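PDB 2DC0: probable amidase, which is probably a member of the amidase family, an alpha/beta protein built round one large mixed beta-sheet with helices packed on it. Local coordinates for residues L4-L9 with H66-T71; A19-A24 with L110-T115; G180-K185 with R214-L219. All coordinates share one frame; numbering follows the deposited sequence.

Interaction 1 (L4-L9 with H66-T71); sequences LEAKRL and HGLPLT
Leu68 meets helix 3-11 with the end of its side chain, and the contact turns on how its two methyl groups are shared between neighbouring helix residues. The CA-CB bonds of Leu68 and Ala6 both point into the contact, and the end of the Leu68 branch, CD2, comes against the flank of the Ala6 methyl, CB to CD2 4.0 Å. Leucine suits this place because its chain is long enough to reach from the loop before the strand to the helix surface, and alanine because a single methyl lets the helix backbone come close. The same CD2 lies 4.2 Å from the backbone N of Lys7. CD1, the other branch, turns to Lys7, where it stands 4.5 Å from CB at the edge of contact. With chi1 of Leu68 at -58°, CG lies beside the backbone N and anti to the carbonyl carbon.

Lys7 offers only the root of its side chain. Its nearly extended chain leads away from Leu68 to a salt bridge between NZ and Glu11 of the same helix, so one residue gives aliphatic surface inward and keeps its charge away. Gly67, just before Leu68, has phi 80°, where a CB would be jammed against the preceding carbonyl oxygen; glycine thus permits the turn into strand 69-73. The burial is small, 103 Å² in all, and comes from van der Waals packing, with no polar bond between the segments. Here the N-terminal helix of an alpha/beta amidase fold packs on the loop leading into strand 69-73 of the mixed sheet.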
ATOM      1  N   LEU A   4     -20.805  19.090 -18.362  1.00 24.18           N
ATOM      2  CA  LEU A   4     -21.369  20.207 -17.616  1.00 24.71           C
ATOM      3  C   LEU A   4     -21.988  21.290 -18.496  1.00 24.99           C
ATOM      4  O   LEU A   4     -22.963  21.920 -18.097  1.00 24.57           O
ATOM      5  CB  LEU A   4     -20.308  20.797 -16.680  1.00 23.46           C
ATOM      6  CG  LEU A   4     -19.845  19.802 -15.602  1.00 24.89           C
ATOM      7  CD1 LEU A   4     -18.764  20.432 -14.733  1.00 25.75           C
ATOM      8  CD2 LEU A   4     -21.031  19.388 -14.747  1.00 23.58           C
ATOM      9  N   GLU A   5     -21.445  21.499 -19.691  1.00 24.99           N
ATOM     10  CA  GLU A   5     -22.014  22.504 -20.578  1.00 28.42           C
ATOM     11  C   GLU A   5     -23.332  21.968 -21.137  1.00 27.47           C
ATOM     12  O   GLU A   5     -24.317  22.702 -21.240  1.00 26.07           O
ATOM     13  CB  GLU A   5     -21.065  22.827 -21.734  1.00 31.09           C
ATOM     14  CG  GLU A   5     -21.492  24.057 -22.532  1.00 40.75           C
ATOM     15  CD  GLU A   5     -20.798  24.160 -23.876  1.00 45.79           C
ATOM     16  OE1 GLU A   5     -19.543  24.147 -23.912  1.00 49.28           O
ATOM     17  OE2 GLU A   5     -21.509  24.263 -24.903  1.00 49.97           O
ATOM     18  N   ALA A   6     -23.350  20.684 -21.494  1.00 26.02           N
ATOM     19  CA  ALA A   6     -24.561  20.063 -22.026  1.00 26.32           C
ATOM     20  C   ALA A   6     -25.636  20.061 -20.946  1.00 27.05           C
ATOM     21  O   ALA A   6     -26.819  20.254 -21.223  1.00 26.40           O
ATOM     22  CB  ALA A   6     -24.272  18.635 -22.476  1.00 25.31           C
ATOM     23  N   LYS A   7     -25.209  19.843 -19.708  1.00 28.04           N
ATOM     24  CA  LYS A   7     -26.121  19.818 -18.577  1.00 29.98           C
ATOM     25  C   LYS A   7     -26.740  21.204 -18.396  1.00 30.93           C
ATOM     26  O   LYS A   7     -27.885  21.329 -17.960  1.00 30.22           O
ATOM     27  CB  LYS A   7     -25.353  19.398 -17.321  1.00 31.13           C
ATOM     28  CG  LYS A   7     -26.205  19.190 -16.087  1.00 34.25           C
ATOM     29  CD  LYS A   7     -25.382  18.562 -14.970  1.00 35.65           C
ATOM     30  CE  LYS A   7     -26.204  18.413 -13.704  1.00 35.80           C
ATOM     31  NZ  LYS A   7     -26.586  19.746 -13.161  1.00 39.75           N
ATOM     32  N   ARG A   8     -25.977  22.238 -18.747  1.00 31.06           N
ATOM     33  CA  ARG A   8     -26.430  23.624 -18.638  1.00 32.78           C
ATOM     34  C   ARG A   8     -27.439  23.942 -19.745  1.00 32.90           C
ATOM     35  O   ARG A   8     -28.409  24.669 -19.527  1.00 31.98           O
ATOM     36  CB  ARG A   8     -25.240  24.583 -18.753  1.00 35.33           C
ATOM     37  CG  ARG A   8     -25.539  26.024 -18.346  1.00 39.83           C
ATOM     38  CD  ARG A   8     -24.339  26.927 -18.601  1.00 43.47           C
ATOM     39  NE  ARG A   8     -24.441  28.218 -17.917  1.00 49.66           N
ATOM     40  CZ  ARG A   8     -24.360  28.381 -16.598  1.00 51.98           C
ATOM     41  NH1 ARG A   8     -24.174  27.331 -15.804  1.00 53.61           N
ATOM     42  NH2 ARG A   8     -24.457  29.596 -16.068  1.00 53.20           N
ATOM     43  N   LEU A   9     -27.195  23.403 -20.934  1.00 31.61           N
ATOM     44  CA  LEU A   9     -28.082  23.619 -22.065  1.00 31.15           C
ATOM     45  C   LEU A   9     -29.421  22.947 -21.803  1.00 30.98           C
ATOM     46  O   LEU A   9     -30.467  23.451 -22.203  1.00 30.75           O
ATOM     47  CB  LEU A   9     -27.462  23.051 -23.338  1.00 31.98           C
ATOM     48  CG  LEU A   9     -26.176  23.728 -23.808  1.00 32.43           C
ATOM     49  CD1 LEU A   9     -25.626  22.987 -25.018  1.00 31.62           C
ATOM     50  CD2 LEU A   9     -26.459  25.193 -24.154  1.00 33.47           C
ATOM     51  N   HIS A  66     -29.055  13.101 -15.802  1.00 20.37           N
ATOM     52  CA  HIS A  66     -30.295  12.937 -16.561  1.00 20.51           C
ATOM     53  C   HIS A  66     -30.235  13.367 -18.031  1.00 20.00           C
ATOM     54  O   HIS A  66     -30.017  14.534 -18.342  1.00 19.56           O
ATOM     55  CB  HIS A  66     -31.435  13.686 -15.860  1.00 21.86           C
ATOM     56  CG  HIS A  66     -32.787  13.423 -16.452  1.00 23.42           C
ATOM     57  ND1 HIS A  66     -33.137  13.833 -17.721  1.00 23.71           N
ATOM     58  CD2 HIS A  66     -33.871  12.784 -15.952  1.00 21.73           C
ATOM     59  CE1 HIS A  66     -34.376  13.457 -17.978  1.00 21.81           C
ATOM     60  NE2 HIS A  66     -34.844  12.817 -16.920  1.00 24.61           N
ATOM     61  N   GLY A  67     -30.429  12.404 -18.926  1.00 19.82           N
ATOM     62  CA  GLY A  67     -30.432  12.694 -20.348  1.00 21.50           C
ATOM     63  C   GLY A  67     -29.095  12.838 -21.052  1.00 21.84           C
ATOM     64  O   GLY A  67     -29.065  13.101 -22.255  1.00 21.40           O
ATOM     65  N   LEU A  68     -27.992  12.673 -20.327  1.00 20.31           N
ATOM     66  CA  LEU A  68     -26.666  12.801 -20.934  1.00 20.04           C
ATOM     67  C   LEU A  68     -26.183  11.468 -21.507  1.00 18.29           C
ATOM     68  O   LEU A  68     -26.115  10.463 -20.797  1.00 17.50           O
ATOM     69  CB  LEU A  68     -25.661  13.323 -19.898  1.00 19.20           C
ATOM     70  CG  LEU A  68     -26.024  14.672 -19.261  1.00 18.66           C
ATOM     71  CD1 LEU A  68     -25.009  15.047 -18.194  1.00 17.11           C
ATOM     72  CD2 LEU A  68     -26.094  15.737 -20.339  1.00 17.26           C
ATOM     73  N   PRO A  69     -25.837  11.447 -22.807  1.00 19.32           N
ATOM     74  CA  PRO A  69     -25.358  10.245 -23.496  1.00 18.18           C
ATOM     75  C   PRO A  69     -23.916   9.902 -23.138  1.00 18.90           C
ATOM     76  O   PRO A  69     -23.017  10.730 -23.296  1.00 18.50           O
ATOM     77  CB  PRO A  69     -25.526  10.612 -24.967  1.00 18.71           C
ATOM     78  CG  PRO A  69     -25.170  12.064 -24.968  1.00 21.28           C
ATOM     79  CD  PRO A  69     -25.882  12.597 -23.733  1.00 20.43           C
ATOM     80  N   LEU A  70     -23.714   8.681 -22.644  1.00 16.09           N
ATOM     81  CA  LEU A  70     -22.392   8.186 -22.255  1.00 17.78           C
ATOM     82  C   LEU A  70     -22.202   6.778 -22.802  1.00 16.43           C
ATOM     83  O   LEU A  70     -23.178   6.092 -23.093  1.00 17.62           O
ATOM     84  CB  LEU A  70     -22.251   8.116 -20.726  1.00 18.19           C
ATOM     85  CG  LEU A  70     -21.980   9.374 -19.894  1.00 20.17           C
ATOM     86  CD1 LEU A  70     -23.091  10.382 -20.087  1.00 22.35           C
ATOM     87  CD2 LEU A  70     -21.873   8.981 -18.421  1.00 20.92           C
ATOM     88  N   THR A  71     -20.948   6.353 -22.936  1.00 15.04           N
ATOM     89  CA  THR A  71     -20.638   5.008 -23.412  1.00 14.94           C
ATOM     90  C   THR A  71     -19.938   4.262 -22.273  1.00 16.37           C
ATOM     91  O   THR A  71     -19.475   4.884 -21.311  1.00 16.42           O
ATOM     92  CB  THR A  71     -19.718   5.044 -24.658  1.00 15.10           C
ATOM     93  OG1 THR A  71     -18.513   5.746 -24.342  1.00 16.08           O
ATOM     94  CG2 THR A  71     -20.414   5.752 -25.823  1.00 16.66           C
TER

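Interaction 2 (A19-A24 with L110-T115); sequences ALLEEA and LLFAKT
Leu110 and Phe112 of strand 110-115 face Leu21 and Ala24 of helix 17-30, an alpha/beta packing in which the helix lies over the mixed sheet of the amidase fold. The segment axes are nearly aligned, 15° apart in direction, and come within 11.0 Å.

Leu110 opens the strand with its side chain toward the helix. Its CD2 reaches both methyls of Leu21, CD1 and CD2, each at 4.1 Å, and the two leucine side chains cross at about a right angle. Leu111, next in the alternation, turns from the helix, and Leu70 of the neighbouring strand packs against it.

Phe112 again points to the helix. Chi1 of 68° sets CG between the backbone N and the carbonyl carbon, and the ring runs past Leu21 in the opposite direction to that side chain. Leu21 replies through CD1, 4.0 Å from Phe112 CG; its chi1 of 179° swings the branch nearer than its CA-CB bond would suggest. A broad aromatic suits this position, since one ring serves two helix residues a turn apart. Ala45 of helix 42-57 also touches Phe112 and Leu21.

Beyond Phe112, Lys114 gives its NZ to backbone oxygens of Lys73 and Phe76. At the far end of the Phe112 ring, CZ meets the compact methyl of Ala24, CB to CZ 3.9 Å.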
ATOM      1  N   ALA A  19     -32.008  15.253 -28.594  1.00 19.65           N
ATOM      2  CA  ALA A  19     -31.092  15.985 -29.471  1.00 21.35           C
ATOM      3  C   ALA A  19     -29.637  15.624 -29.179  1.00 20.17           C
ATOM      4  O   ALA A  19     -28.824  15.499 -30.094  1.00 20.03           O
ATOM      5  CB  ALA A  19     -31.297  17.500 -29.309  1.00 21.24           C
ATOM      6  N   LEU A  20     -29.305  15.476 -27.899  1.00 18.93           N
ATOM      7  CA  LEU A  20     -27.942  15.115 -27.527  1.00 19.61           C
ATOM      8  C   LEU A  20     -27.615  13.731 -28.087  1.00 18.12           C
ATOM      9  O   LEU A  20     -26.500  13.494 -28.551  1.00 17.53           O
ATOM     10  CB  LEU A  20     -27.776  15.127 -26.001  1.00 18.69           C
ATOM     11  CG  LEU A  20     -27.814  16.521 -25.354  1.00 19.53           C
ATOM     12  CD1 LEU A  20     -27.770  16.410 -23.831  1.00 17.00           C
ATOM     13  CD2 LEU A  20     -26.635  17.335 -25.864  1.00 18.66           C
ATOM     14  N   LEU A  21     -28.592  12.826 -28.061  1.00 17.52           N
ATOM     15  CA  LEU A  21     -28.379  11.481 -28.584  1.00 18.78           C
ATOM     16  C   LEU A  21     -28.177  11.522 -30.096  1.00 20.36           C
ATOM     17  O   LEU A  21     -27.230  10.927 -30.618  1.00 20.25           O
ATOM     18  CB  LEU A  21     -29.561  10.557 -28.252  1.00 19.09           C
ATOM     19  CG  LEU A  21     -29.431   9.113 -28.784  1.00 18.88           C
ATOM     20  CD1 LEU A  21     -28.204   8.446 -28.180  1.00 17.44           C
ATOM     21  CD2 LEU A  21     -30.683   8.311 -28.452  1.00 19.21           C
ATOM     22  N   GLU A  22     -29.061  12.220 -30.804  1.00 20.94           N
ATOM     23  CA  GLU A  22     -28.931  12.318 -32.255  1.00 21.07           C
ATOM     24  C   GLU A  22     -27.546  12.809 -32.644  1.00 19.63           C
ATOM     25  O   GLU A  22     -26.976  12.346 -33.625  1.00 18.55           O
ATOM     26  CB  GLU A  22     -29.992  13.258 -32.838  1.00 22.41           C
ATOM     27  CG  GLU A  22     -31.392  12.690 -32.802  1.00 26.56           C
ATOM     28  CD  GLU A  22     -31.472  11.315 -33.443  1.00 28.30           C
ATOM     29  OE1 GLU A  22     -31.054  11.175 -34.612  1.00 27.81           O
ATOM     30  OE2 GLU A  22     -31.947  10.374 -32.768  1.00 31.53           O
ATOM     31  N   GLU A  23     -27.015  13.755 -31.878  1.00 18.88           N
ATOM     32  CA  GLU A  23     -25.688  14.282 -32.151  1.00 19.98           C
ATOM     33  C   GLU A  23     -24.658  13.159 -32.005  1.00 20.19           C
ATOM     34  O   GLU A  23     -23.800  12.987 -32.866  1.00 19.16           O
ATOM     35  CB  GLU A  23     -25.369  15.422 -31.181  1.00 23.02           C
ATOM     36  CG  GLU A  23     -23.924  15.908 -31.216  1.00 29.28           C
ATOM     37  CD  GLU A  23     -23.487  16.364 -32.598  1.00 35.16           C
ATOM     38  OE1 GLU A  23     -24.232  17.144 -33.232  1.00 37.53           O
ATOM     39  OE2 GLU A  23     -22.390  15.956 -33.045  1.00 37.94           O
ATOM     40  N   ALA A  24     -24.759  12.393 -30.920  1.00 18.53           N
ATOM     41  CA  ALA A  24     -23.838  11.292 -30.669  1.00 18.99           C
ATOM     42  C   ALA A  24     -23.914  10.246 -31.779  1.00 19.85           C
ATOM     43  O   ALA A  24     -22.891   9.739 -32.230  1.00 18.51           O
ATOM     44  CB  ALA A  24     -24.150  10.646 -29.318  1.00 18.95           C
ATOM     45  N   LEU A 110     -27.805   8.445 -20.023  1.00 22.97           N
ATOM     46  CA  LEU A 110     -28.294   7.654 -21.139  1.00 23.24           C
ATOM     47  C   LEU A 110     -27.115   6.850 -21.668  1.00 23.37           C
ATOM     48  O   LEU A 110     -26.289   7.365 -22.424  1.00 25.35           O
ATOM     49  CB  LEU A 110     -28.854   8.564 -22.233  1.00 22.23           C
ATOM     50  CG  LEU A 110     -29.252   7.877 -23.541  1.00 24.84           C
ATOM     51  CD1 LEU A 110     -30.230   6.751 -23.269  1.00 25.09           C
ATOM     52  CD2 LEU A 110     -29.864   8.906 -24.485  1.00 25.79           C
ATOM     53  N   LEU A 111     -27.024   5.594 -21.243  1.00 24.13           N
ATOM     54  CA  LEU A 111     -25.945   4.707 -21.675  1.00 24.15           C
ATOM     55  C   LEU A 111     -26.407   4.090 -22.988  1.00 24.16           C
ATOM     56  O   LEU A 111     -27.265   3.208 -22.990  1.00 25.31           O
ATOM     57  CB  LEU A 111     -25.714   3.622 -20.618  1.00 25.26           C
ATOM     58  CG  LEU A 111     -25.537   4.147 -19.185  1.00 25.56           C
ATOM     59  CD1 LEU A 111     -25.469   2.988 -18.203  1.00 26.36           C
ATOM     60  CD2 LEU A 111     -24.279   4.993 -19.102  1.00 25.58           C
ATOM     61  N   PHE A 112     -25.836   4.542 -24.100  1.00 22.13           N
ATOM     62  CA  PHE A 112     -26.269   4.054 -25.404  1.00 22.09           C
ATOM     63  C   PHE A 112     -25.363   3.082 -26.150  1.00 21.69           C
ATOM     64  O   PHE A 112     -25.737   2.590 -27.216  1.00 22.19           O
ATOM     65  CB  PHE A 112     -26.562   5.245 -26.321  1.00 21.96           C
ATOM     66  CG  PHE A 112     -25.338   6.028 -26.703  1.00 21.38           C
ATOM     67  CD1 PHE A 112     -24.751   5.862 -27.955  1.00 20.25           C
ATOM     68  CD2 PHE A 112     -24.752   6.905 -25.799  1.00 21.06           C
ATOM     69  CE1 PHE A 112     -23.595   6.557 -28.296  1.00 19.88           C
ATOM     70  CE2 PHE A 112     -23.595   7.606 -26.130  1.00 19.97           C
ATOM     71  CZ  PHE A 112     -23.018   7.432 -27.378  1.00 19.63           C
ATOM     72  N   ALA A 113     -24.182   2.794 -25.623  1.00 19.83           N
ATOM     73  CA  ALA A 113     -23.306   1.878 -26.334  1.00 19.54           C
ATOM     74  C   ALA A 113     -22.139   1.348 -25.529  1.00 18.58           C
ATOM     75  O   ALA A 113     -21.710   1.959 -24.551  1.00 17.10           O
ATOM     76  CB  ALA A 113     -22.785   2.551 -27.610  1.00 17.44           C
ATOM     77  N   LYS A 114     -21.633   0.195 -25.959  1.00 18.13           N
ATOM     78  CA  LYS A 114     -20.484  -0.429 -25.318  1.00 17.10           C
ATOM     79  C   LYS A 114     -19.324  -0.087 -26.239  1.00 17.04           C
ATOM     80  O   LYS A 114     -19.484  -0.106 -27.458  1.00 17.71           O
ATOM     81  CB  LYS A 114     -20.659  -1.952 -25.238  1.00 17.88           C
ATOM     82  CG  LYS A 114     -21.938  -2.405 -24.529  1.00 18.02           C
ATOM     83  CD  LYS A 114     -21.953  -1.949 -23.083  1.00 23.39           C
ATOM     84  CE  LYS A 114     -20.892  -2.678 -22.269  1.00 23.07           C
ATOM     85  NZ  LYS A 114     -20.481  -1.838 -21.126  1.00 31.64           N
ATOM     86  N   THR A 115     -18.164   0.238 -25.677  1.00 14.96           N
ATOM     87  CA  THR A 115     -17.023   0.589 -26.515  1.00 15.38           C
ATOM     88  C   THR A 115     -15.986  -0.508 -26.728  1.00 17.00           C
ATOM     89  O   THR A 115     -15.780  -1.372 -25.869  1.00 17.14           O
ATOM     90  CB  THR A 115     -16.257   1.811 -25.963  1.00 14.97           C
ATOM     91  OG1 THR A 115     -15.766   1.518 -24.648  1.00 14.10           O
ATOM     92  CG2 THR A 115     -17.148   3.035 -25.925  1.00 14.40           C
TER

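Interaction 3 (G180-K185 with R214-L219)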
ATOM      1  N   GLY A 180      -5.838  12.481 -26.886  1.00 13.58           N
ATOM      2  CA  GLY A 180      -6.053  13.863 -26.485  1.00 14.74           C
ATOM      3  C   GLY A 180      -7.263  14.167 -25.611  1.00 17.74           C
ATOM      4  O   GLY A 180      -7.870  15.238 -25.728  1.00 17.55           O
ATOM      5  N   VAL A 181      -7.636  13.239 -24.740  1.00 15.54           N
ATOM      6  CA  VAL A 181      -8.755  13.494 -23.847  1.00 15.07           C
ATOM      7  C   VAL A 181      -8.275  13.379 -22.402  1.00 15.61           C
ATOM      8  O   VAL A 181      -7.090  13.142 -22.144  1.00 15.41           O
ATOM      9  CB  VAL A 181      -9.942  12.530 -24.109  1.00 13.33           C
ATOM     10  CG1 VAL A 181     -10.520  12.785 -25.501  1.00 12.57           C
ATOM     11  CG2 VAL A 181      -9.500  11.081 -23.984  1.00 14.32           C
ATOM     12  N   VAL A 182      -9.192  13.572 -21.465  1.00 14.99           N
ATOM     13  CA  VAL A 182      -8.871  13.503 -20.047  1.00 15.24           C
ATOM     14  C   VAL A 182      -9.205  12.117 -19.517  1.00 14.65           C
ATOM     15  O   VAL A 182     -10.257  11.563 -19.829  1.00 14.98           O
ATOM     16  CB  VAL A 182      -9.675  14.556 -19.246  1.00 16.30           C
ATOM     17  CG1 VAL A 182      -9.468  14.360 -17.748  1.00 16.87           C
ATOM     18  CG2 VAL A 182      -9.239  15.959 -19.653  1.00 16.01           C
ATOM     19  N   GLY A 183      -8.307  11.554 -18.719  1.00 14.12           N
ATOM     20  CA  GLY A 183      -8.559  10.242 -18.160  1.00 11.73           C
ATOM     21  C   GLY A 183      -8.195  10.268 -16.694  1.00 14.62           C
ATOM     22  O   GLY A 183      -7.086  10.662 -16.344  1.00 15.86           O
ATOM     23  N   PHE A 184      -9.108   9.870 -15.818  1.00 13.89           N
ATOM     24  CA  PHE A 184      -8.775   9.881 -14.403  1.00 15.85           C
ATOM     25  C   PHE A 184      -8.846   8.517 -13.729  1.00 16.04           C
ATOM     26  O   PHE A 184      -9.870   7.832 -13.791  1.00 15.45           O
ATOM     27  CB  PHE A 184      -9.671  10.874 -13.650  1.00 17.44           C
ATOM     28  CG  PHE A 184      -9.338  11.003 -12.183  1.00 17.41           C
ATOM     29  CD1 PHE A 184      -8.048  11.333 -11.771  1.00 18.65           C
ATOM     30  CD2 PHE A 184     -10.317  10.795 -11.215  1.00 17.44           C
ATOM     31  CE1 PHE A 184      -7.733  11.453 -10.409  1.00 20.66           C
ATOM     32  CE2 PHE A 184     -10.020  10.911  -9.854  1.00 18.25           C
ATOM     33  CZ  PHE A 184      -8.727  11.241  -9.446  1.00 18.43           C
ATOM     34  N   LYS A 185      -7.739   8.116 -13.105  1.00 15.22           N
ATOM     35  CA  LYS A 185      -7.692   6.855 -12.364  1.00 15.94           C
ATOM     36  C   LYS A 185      -7.704   7.251 -10.893  1.00 16.43           C
ATOM     37  O   LYS A 185      -6.682   7.680 -10.353  1.00 15.23           O
ATOM     38  CB  LYS A 185      -6.413   6.059 -12.643  1.00 15.66           C
ATOM     39  CG  LYS A 185      -6.376   4.726 -11.864  1.00 15.53           C
ATOM     40  CD  LYS A 185      -4.968   4.152 -11.723  1.00 15.80           C
ATOM     41  CE  LYS A 185      -4.150   4.926 -10.697  1.00 17.29           C
ATOM     42  NZ  LYS A 185      -4.750   4.818  -9.330  1.00 16.48           N
ATOM     43  N   ARG A 214     -13.065  19.240 -15.228  1.00 17.28           N
ATOM     44  CA  ARG A 214     -14.255  19.454 -14.402  1.00 19.35           C
ATOM     45  C   ARG A 214     -15.243  18.303 -14.590  1.00 18.47           C
ATOM     46  O   ARG A 214     -15.965  17.937 -13.661  1.00 19.70           O
ATOM     47  CB  ARG A 214     -14.924  20.799 -14.727  1.00 18.50           C
ATOM     48  CG  ARG A 214     -15.514  20.909 -16.123  1.00 20.04           C
ATOM     49  CD  ARG A 214     -16.226  22.242 -16.301  1.00 19.92           C
ATOM     50  NE  ARG A 214     -16.974  22.300 -17.553  1.00 22.24           N
ATOM     51  CZ  ARG A 214     -17.787  23.299 -17.885  1.00 24.80           C
ATOM     52  NH1 ARG A 214     -17.955  24.323 -17.056  1.00 23.44           N
ATOM     53  NH2 ARG A 214     -18.441  23.277 -19.041  1.00 22.12           N
ATOM     54  N   ASP A 215     -15.271  17.732 -15.792  1.00 18.37           N
ATOM     55  CA  ASP A 215     -16.143  16.595 -16.065  1.00 17.53           C
ATOM     56  C   ASP A 215     -15.613  15.365 -15.324  1.00 18.38           C
ATOM     57  O   ASP A 215     -16.388  14.572 -14.778  1.00 17.65           O
ATOM     58  CB  ASP A 215     -16.190  16.286 -17.562  1.00 18.39           C
ATOM     59  CG  ASP A 215     -17.252  17.091 -18.298  1.00 22.02           C
ATOM     60  OD1 ASP A 215     -17.833  18.027 -17.707  1.00 19.63           O
ATOM     61  OD2 ASP A 215     -17.504  16.785 -19.480  1.00 23.09           O
ATOM     62  N   ALA A 216     -14.289  15.205 -15.311  1.00 15.73           N
ATOM     63  CA  ALA A 216     -13.663  14.064 -14.641  1.00 15.70           C
ATOM     64  C   ALA A 216     -14.021  14.044 -13.154  1.00 14.75           C
ATOM     65  O   ALA A 216     -14.340  12.993 -12.595  1.00 16.98           O
ATOM     66  CB  ALA A 216     -12.132  14.119 -14.825  1.00 12.27           C
ATOM     67  N   HIS A 217     -13.943  15.208 -12.516  1.00 14.97           N
ATOM     68  CA  HIS A 217     -14.282  15.348 -11.103  1.00 16.13           C
ATOM     69  C   HIS A 217     -15.777  15.079 -10.886  1.00 15.94           C
ATOM     70  O   HIS A 217     -16.169  14.335  -9.989  1.00 16.76           O
ATOM     71  CB  HIS A 217     -13.953  16.766 -10.629  1.00 17.59           C
ATOM     72  CG  HIS A 217     -14.619  17.141  -9.340  1.00 20.67           C
ATOM     73  ND1 HIS A 217     -14.231  16.623  -8.121  1.00 20.85           N
ATOM     74  CD2 HIS A 217     -15.667  17.959  -9.085  1.00 18.08           C
ATOM     75  CE1 HIS A 217     -15.012  17.107  -7.172  1.00 19.85           C
ATOM     76  NE2 HIS A 217     -15.891  17.921  -7.729  1.00 20.53           N
ATOM     77  N   PHE A 218     -16.598  15.704 -11.717  1.00 16.42           N
ATOM     78  CA  PHE A 218     -18.049  15.572 -11.646  1.00 18.01           C
ATOM     79  C   PHE A 218     -18.484  14.115 -11.724  1.00 19.20           C
ATOM     80  O   PHE A 218     -19.249  13.631 -10.885  1.00 19.02           O
ATOM     81  CB  PHE A 218     -18.679  16.371 -12.793  1.00 21.92           C
ATOM     82  CG  PHE A 218     -20.183  16.289 -12.855  1.00 25.22           C
ATOM     83  CD1 PHE A 218     -20.965  16.650 -11.762  1.00 24.19           C
ATOM     84  CD2 PHE A 218     -20.818  15.884 -14.026  1.00 25.46           C
ATOM     85  CE1 PHE A 218     -22.361  16.611 -11.832  1.00 24.54           C
ATOM     86  CE2 PHE A 218     -22.215  15.842 -14.106  1.00 26.67           C
ATOM     87  CZ  PHE A 218     -22.983  16.208 -13.004  1.00 23.57           C
ATOM     88  N   LEU A 219     -17.979  13.417 -12.732  1.00 17.88           N
ATOM     89  CA  LEU A 219     -18.315  12.021 -12.947  1.00 17.91           C
ATOM     90  C   LEU A 219     -17.742  11.097 -11.870  1.00 18.19           C
ATOM     91  O   LEU A 219     -18.383  10.114 -11.484  1.00 17.17           O
ATOM     92  CB  LEU A 219     -17.820  11.603 -14.328  1.00 19.71           C
ATOM     93  CG  LEU A 219     -18.568  10.522 -15.094  1.00 23.18           C
ATOM     94  CD1 LEU A 219     -20.075  10.800 -15.117  1.00 21.95           C
ATOM     95  CD2 LEU A 219     -18.011  10.495 -16.509  1.00 21.39           C
TER
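Val182 and Phe184 of strand 182-185 pack on Ala216 of helix 213-224, a contact of a helix with a strand of the mixed sheet of the amidase fold. Gly180, at the start of the segment, ends the preceding helix in a Schellman motif; its phi of 75° is a conformation that glycine adopts readily. The chain then passes through Val181 into the strand.

Val182 directs its side chain at the helix. CG1, anti to the backbone N at chi1 173°, is the branch that touches, 4.0 Å from CB of Ala216. A beta-branched residue is well placed in an extended strand, and its backbone pairs with Thr210 of the neighbouring strand 206-210. Gly183, which has no side chain, follows.

Phe184 returns to the helix side, but meets Ala216 with the base of its side chain; its side chain also touches Val422 and Leu423 of helix 419-430. The aromatic residue thereby joins two helices to one strand. Ala216 suits the centre of the contact because its small side chain lets helix and strand approach, their nearest CA atoms, of Phe184 and Ala216, being 6.4 Å apart. The same methyl serves both strand residues, with Ala216 CB 4.2 Å from Phe184 CB.

All three contacts set a helix against the same mixed sheet or the chain leading into it. Interactions 1 and 2 have centres 10 Å apart and use successive helices, 3-11 and 17-30, over the adjacent parallel strands 69-73 and 110-115; Leu68 O and Leu110 N, 2.7 Å apart, probably form a hydrogen bond between them. Their segments alternate along the chain, so both N-terminal helices pack against parts that come later. Interaction 3 follows both in sequence, its centre 14 Å from that of interaction 1 and 18 Å from that of interaction 2. It touches interaction 1 through Asp215 and Phe218, which meet Leu4, but not interaction 2. Helix 3-11 thus also packs on helix 213-224.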